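Local coordinates for protein glycosyl hyrolase, family 3 (Deinococcus radiodurans, PDB 3TEV) that probably hydrolyses O-glycosidic bonds, acting as a glycoside hydrolase, at residues Arg17-Met23 and Arg40-Ala46; Ser200-Leu204 and Tyr229-Asp233. Residues are numbered along the deposited sequence.

Overall arrangement
Both contacts belong to the family 3 TIM-barrel domain, but they lie on opposite sides of the chain's centre, with centres about 35 Å apart and nearest atoms about 19 Å apart, and do not touch. Contact 1 joins the first strand, 22-24, to the helix end and loop that lead into the second, 46-49; its Met23-Ala46 end is buried among barrel strands and its Arg17-Glu41 end is exposed. Contact 2 sits farther out, where helix 201-206 meets the loop after strand 228-229. The chemistry differs accordingly: an arginine hydrogen bond, two bridging waters and CA-H...O contacts link mainly backbone in contact 1, whereas contact 2 is mainly apolar packing, with no polar bond between its segments.

Contact 1. Residues Arg17-Met23 and Arg40-Ala46; sequences RPGQLLM and REHGIGA
Backbone packing within a beta-alpha-beta unit joins the 3-10 turn 18-21 and the start of strand 22-24 to the end of helix 33-42 and the loop entering strand 46-49. Nearest CA pairs are Gly19-Ile44 (4.5 Å), Gln20-Gly45 (5.0 Å) and Met23-Ala46 (4.4 Å). Arg17, chi1 to chi3 m, t, p, donates from NH2 to Glu41 O (2.7 Å), and one guanidinium face lies over His42 C and Gly43 N. Gly43, with positive phi (phi/psi 61/38), follows the helix in a Schellman motif. This right-handed crossover links the first two parallel strands of the TIM barrel. Gly19 packs where a CB would clash with His42 O; its CA contacts that oxygen at 3.5 Å, and its own O meets Ile44 CA at 3.5 Å. One water bridges Gly19 N and His42 O (2.8 Å each), another Gln20 NE2 (3.0 Å) and Gly43 O (2.9 Å). At the buried end Met23 CA lies 3.2 Å from Ala46 O, and Met23 CB, of a selenomethionine, 3.8 Å from Ala46 CB.

Contact 2. Residues Ser200-Leu204 and Tyr229-Asp233; sequences SRAEL and YDALD
The first turn of helix 201-206 packs against the end of strand 228-229 and the loop after it, with Arg201 and Ala231 as the nearest CA pair (5.5 Å). Tyr229 (chi1 m) points its CA-to-CB bond toward the helix and presents its ring edge to Leu204, CD1 lying 4.2 Å from Leu204 CD2, while its hydroxyl bonds to Gly182 O. Asp230 makes no contact with the helix; its OD1 forms a salt bridge with Arg196. Ala231, its CA-to-CB bond toward the helix, makes the closest approach: its CB meets Arg201 N at 3.6 Å, Ser200 C at 3.9 Å and Leu204 CD1 at 3.9 Å. Leu232 (m, t) starts sideways, but its end approaches the helix, placing CG 4.0 Å from Leu204 CD1 and CD2 3.8 Å from NH1 of Arg201 (t, p, t), whose NE forms a salt bridge with Asp205. The loop folds back on itself, Tyr229 O accepting from both Leu232 N and Asp233 N (2.9 Å each), and Asp233 OD2 hydrogen-bonds to Ser241 OG. On the helix side, Ser200 (chi1 p) is the N-cap of a capping box: its OG accepts from Glu203 N (3.3 Å), and Ser200 N donates to Glu203 OE1 (2.9 Å). Leu204 (m, t), CA-to-CB bond toward the second segment, rests against Tyr229, Ala231 and Leu232, joining two successive excursions of the TIM barrel: helix 201-206, between strands 174-180 and 221-224, and the loop between strand 228-229 and helix 242-252.

Contact 1. Residues Arg17-Met23 and Arg40-Ala46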
loop_
_atom_site.group_PDB
_atom_site.type_symbol
_atom_site.label_atom_id
_atom_site.label_comp_id
_atom_site.label_asym_id
_atom_site.label_seq_id
_atom_site.Cartn_x
_atom_site.Cartn_y
_atom_site.Cartn_z
ATOM N N ARG A 17 4.996 10.425 16.441
ATOM C CA ARG A 17 5.400 11.577 15.652
ATOM C C ARG A 17 4.742 11.535 14.280
ATOM O O ARG A 17 4.467 10.463 13.762
ATOM C CB ARG A 17 6.903 11.600 15.509
ATOM C CG ARG A 17 7.608 11.628 16.854
ATOM C CD ARG A 17 9.091 11.556 16.655
ATOM N NE ARG A 17 9.557 12.791 16.036
ATOM C CZ ARG A 17 10.787 12.975 15.566
ATOM N NH1 ARG A 17 11.684 11.975 15.641
ATOM N NH2 ARG A 17 11.102 14.162 15.025
ATOM N N PRO A 18 4.502 12.714 13.679
ATOM C CA PRO A 18 3.842 12.731 12.365
ATOM C C PRO A 18 4.604 11.919 11.326
ATOM O O PRO A 18 3.984 11.269 10.522
ATOM C CB PRO A 18 3.816 14.219 11.977
ATOM C CG PRO A 18 4.669 14.934 12.995
ATOM C CD PRO A 18 4.760 14.066 14.211
ATOM N N GLY A 19 5.936 11.938 11.358
ATOM C CA GLY A 19 6.717 11.166 10.377
ATOM C C GLY A 19 6.534 9.658 10.462
ATOM O O GLY A 19 6.813 8.944 9.503
ATOM N N GLN A 20 6.071 9.162 11.606
ATOM C CA GLN A 20 5.869 7.726 11.798
ATOM C C GLN A 20 4.611 7.208 11.090
ATOM O O GLN A 20 4.353 5.995 11.054
ATOM C CB GLN A 20 5.839 7.415 13.291
ATOM C CG GLN A 20 7.200 7.709 13.972
ATOM C CD GLN A 20 7.178 7.631 15.492
ATOM O OE1 GLN A 20 6.136 7.868 16.142
ATOM N NE2 GLN A 20 8.356 7.327 16.080
ATOM N N LEU A 21 3.844 8.129 10.498
ATOM C CA LEU A 21 2.613 7.762 9.781
ATOM C C LEU A 21 2.742 7.973 8.272
ATOM O O LEU A 21 1.760 7.871 7.546
ATOM C CB LEU A 21 1.414 8.549 10.339
ATOM C CG LEU A 21 1.197 8.457 11.859
ATOM C CD1 LEU A 21 0.160 9.508 12.345
ATOM C CD2 LEU A 21 0.819 7.033 12.293
ATOM N N LEU A 22 3.956 8.274 7.806
ATOM C CA LEU A 22 4.175 8.526 6.382
ATOM C C LEU A 22 5.131 7.537 5.748
ATOM O O LEU A 22 6.079 7.059 6.391
ATOM C CB LEU A 22 4.721 9.933 6.133
ATOM C CG LEU A 22 4.054 11.182 6.690
ATOM C CD1 LEU A 22 4.772 12.414 6.092
ATOM C CD2 LEU A 22 2.561 11.221 6.360
HETATM N N MSE A 23 4.904 7.269 4.474
HETATM C CA MSE A 23 5.820 6.494 3.664
HETATM C C MSE A 23 6.241 7.439 2.541
HETATM O O MSE A 23 5.393 7.966 1.790
HETATM C CB MSE A 23 5.134 5.248 3.089
HETATM C CG MSE A 23 6.013 4.424 2.139
HETATM SE SE MSE A 23 5.151 2.750 1.582
HETATM C CE MSE A 23 5.958 1.496 2.821
ATOM N N ARG A 40 16.100 10.941 9.880
ATOM C CA ARG A 40 16.353 10.888 11.295
ATOM C C ARG A 40 15.610 12.038 11.989
ATOM O O ARG A 40 14.908 11.828 12.976
ATOM C CB ARG A 40 17.858 10.970 11.513
ATOM C CG ARG A 40 18.345 10.236 12.704
ATOM C CD ARG A 40 19.876 10.383 12.856
ATOM N NE ARG A 40 20.666 9.347 12.177
ATOM C CZ ARG A 40 20.766 8.088 12.612
ATOM N NH1 ARG A 40 20.089 7.688 13.691
ATOM N NH2 ARG A 40 21.522 7.217 11.958
ATOM N N GLU A 41 15.730 13.235 11.438
ATOM C CA GLU A 41 15.058 14.432 11.965
ATOM C C GLU A 41 13.550 14.253 12.215
ATOM O O GLU A 41 13.052 14.679 13.240
ATOM C CB GLU A 41 15.286 15.607 11.008
ATOM C CG GLU A 41 14.665 16.913 11.429
ATOM C CD GLU A 41 15.207 18.107 10.642
ATOM O OE1 GLU A 41 15.479 17.970 9.416
ATOM O OE2 GLU A 41 15.358 19.184 11.263
ATOM N N HIS A 42 12.844 13.606 11.288
ATOM C CA HIS A 42 11.397 13.471 11.384
ATOM C C HIS A 42 10.952 12.098 11.868
ATOM O O HIS A 42 9.756 11.862 12.013
ATOM C CB HIS A 42 10.736 13.809 10.022
ATOM C CG HIS A 42 11.030 15.198 9.557
ATOM N ND1 HIS A 42 10.540 16.314 10.206
ATOM C CD2 HIS A 42 11.815 15.661 8.557
ATOM C CE1 HIS A 42 10.987 17.405 9.606
ATOM N NE2 HIS A 42 11.763 17.038 8.604
ATOM N N GLY A 43 11.906 11.200 12.106
ATOM C CA GLY A 43 11.608 9.825 12.527
ATOM C C GLY A 43 10.783 9.070 11.491
ATOM O O GLY A 43 9.888 8.295 11.840
ATOM N N ILE A 44 11.056 9.296 10.211
ATOM C CA ILE A 44 10.251 8.684 9.174
ATOM C C ILE A 44 10.402 7.150 9.314
ATOM O O ILE A 44 11.491 6.654 9.471
ATOM C CB ILE A 44 10.731 9.144 7.774
ATOM C CG1 ILE A 44 10.654 10.675 7.625
ATOM C CG2 ILE A 44 10.029 8.359 6.653
ATOM C CD1 ILE A 44 9.320 11.201 7.315
ATOM N N GLY A 45 9.308 6.415 9.278
ATOM C CA GLY A 45 9.402 4.984 9.529
ATOM C C GLY A 45 9.175 4.123 8.293
ATOM O O GLY A 45 9.310 2.903 8.365
ATOM N N ALA A 46 8.845 4.737 7.160
ATOM C CA ALA A 46 8.541 3.941 5.978
ATOM C C ALA A 46 9.006 4.630 4.707
ATOM O O ALA A 46 8.863 5.843 4.572
ATOM C CB ALA A 46 7.056 3.609 5.927
HETATM O O HOH W 1 7.684 13.587 12.741
HETATM O O HOH W 2 10.690 6.957 14.242
#

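Contact 2. Residues Ser200-Leu204 and Tyr229-Asp233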
loop_
_atom_site.group_PDB
_atom_site.type_symbol
_atom_site.label_atom_id
_atom_site.label_comp_id
_atom_site.label_asym_id
_atom_site.label_seq_id
_atom_site.Cartn_x
_atom_site.Cartn_y
_atom_site.Cartn_z
ATOM N N SER A 200 -23.802 -1.861 -8.309
ATOM C CA SER A 200 -24.508 -2.109 -7.055
ATOM C C SER A 200 -23.644 -2.872 -6.053
ATOM O O SER A 200 -22.628 -3.491 -6.415
ATOM C CB SER A 200 -25.779 -2.915 -7.324
ATOM O OG SER A 200 -25.438 -4.237 -7.727
ATOM N N ARG A 201 -24.075 -2.838 -4.796
ATOM C CA ARG A 201 -23.410 -3.566 -3.722
ATOM C C ARG A 201 -23.309 -5.064 -4.018
ATOM O O ARG A 201 -22.231 -5.642 -3.886
ATOM C CB ARG A 201 -24.106 -3.326 -2.370
ATOM C CG ARG A 201 -23.458 -4.053 -1.183
ATOM C CD ARG A 201 -21.952 -3.734 -1.101
ATOM N NE ARG A 201 -21.286 -4.505 -0.058
ATOM C CZ ARG A 201 -21.157 -4.095 1.199
ATOM N NH1 ARG A 201 -21.644 -2.913 1.576
ATOM N NH2 ARG A 201 -20.538 -4.865 2.079
ATOM N N ALA A 202 -24.423 -5.677 -4.417
ATOM C CA ALA A 202 -24.445 -7.110 -4.736
ATOM C C ALA A 202 -23.428 -7.451 -5.836
ATOM O O ALA A 202 -22.725 -8.452 -5.748
ATOM C CB ALA A 202 -25.867 -7.569 -5.132
ATOM N N GLU A 203 -23.341 -6.600 -6.854
ATOM C CA GLU A 203 -22.307 -6.735 -7.881
ATOM C C GLU A 203 -20.903 -6.615 -7.282
ATOM O O GLU A 203 -20.016 -7.390 -7.625
ATOM C CB GLU A 203 -22.503 -5.707 -9.002
ATOM C CG GLU A 203 -23.749 -5.926 -9.884
ATOM C CD GLU A 203 -23.944 -4.798 -10.916
ATOM O OE1 GLU A 203 -24.340 -3.654 -10.546
ATOM O OE2 GLU A 203 -23.695 -5.064 -12.113
ATOM N N LEU A 204 -20.708 -5.655 -6.383
ATOM C CA LEU A 204 -19.412 -5.479 -5.731
ATOM C C LEU A 204 -19.006 -6.696 -4.920
ATOM O O LEU A 204 -17.867 -7.156 -5.019
ATOM C CB LEU A 204 -19.395 -4.218 -4.858
ATOM C CG LEU A 204 -19.499 -2.876 -5.599
ATOM C CD1 LEU A 204 -19.579 -1.689 -4.634
ATOM C CD2 LEU A 204 -18.356 -2.706 -6.577
ATOM N N TYR A 229 -16.836 4.704 -5.088
ATOM C CA TYR A 229 -17.843 3.634 -5.280
ATOM C C TYR A 229 -19.212 4.139 -4.841
ATOM O O TYR A 229 -19.457 4.263 -3.636
ATOM C CB TYR A 229 -17.462 2.374 -4.499
ATOM C CG TYR A 229 -16.144 1.813 -4.955
ATOM C CD1 TYR A 229 -16.068 0.658 -5.746
ATOM C CD2 TYR A 229 -14.964 2.474 -4.635
ATOM C CE1 TYR A 229 -14.827 0.178 -6.199
ATOM C CE2 TYR A 229 -13.747 2.006 -5.055
ATOM C CZ TYR A 229 -13.673 0.874 -5.837
ATOM O OH TYR A 229 -12.404 0.468 -6.217
ATOM N N ASP A 230 -20.081 4.441 -5.813
ATOM C CA ASP A 230 -21.448 4.913 -5.559
ATOM C C ASP A 230 -22.202 4.093 -4.505
ATOM O O ASP A 230 -22.977 4.638 -3.715
ATOM C CB ASP A 230 -22.292 4.889 -6.845
ATOM C CG ASP A 230 -21.808 5.865 -7.906
ATOM O OD1 ASP A 230 -20.901 6.677 -7.651
ATOM O OD2 ASP A 230 -22.352 5.818 -9.025
ATOM N N ALA A 231 -21.994 2.783 -4.509
ATOM C CA ALA A 231 -22.781 1.896 -3.659
ATOM C C ALA A 231 -22.260 1.882 -2.223
ATOM O O ALA A 231 -22.943 1.390 -1.348
ATOM C CB ALA A 231 -22.825 0.481 -4.239
ATOM N N LEU A 232 -21.077 2.454 -1.993
ATOM C CA LEU A 232 -20.415 2.447 -0.681
ATOM C C LEU A 232 -20.338 3.833 -0.054
ATOM O O LEU A 232 -20.596 4.003 1.142
ATOM C CB LEU A 232 -18.997 1.893 -0.810
ATOM C CG LEU A 232 -18.826 0.479 -1.366
ATOM C CD1 LEU A 232 -17.366 0.063 -1.373
ATOM C CD2 LEU A 232 -19.664 -0.520 -0.569
ATOM N N ASP A 233 -19.954 4.814 -0.866
ATOM C CA ASP A 233 -19.778 6.199 -0.440
ATOM C C ASP A 233 -19.693 7.031 -1.709
ATOM O O ASP A 233 -18.654 7.055 -2.384
ATOM C CB ASP A 233 -18.496 6.362 0.391
ATOM C CG ASP A 233 -18.313 7.772 0.936
ATOM O OD1 ASP A 233 -19.019 8.727 0.515
ATOM O OD2 ASP A 233 -17.442 7.927 1.808
#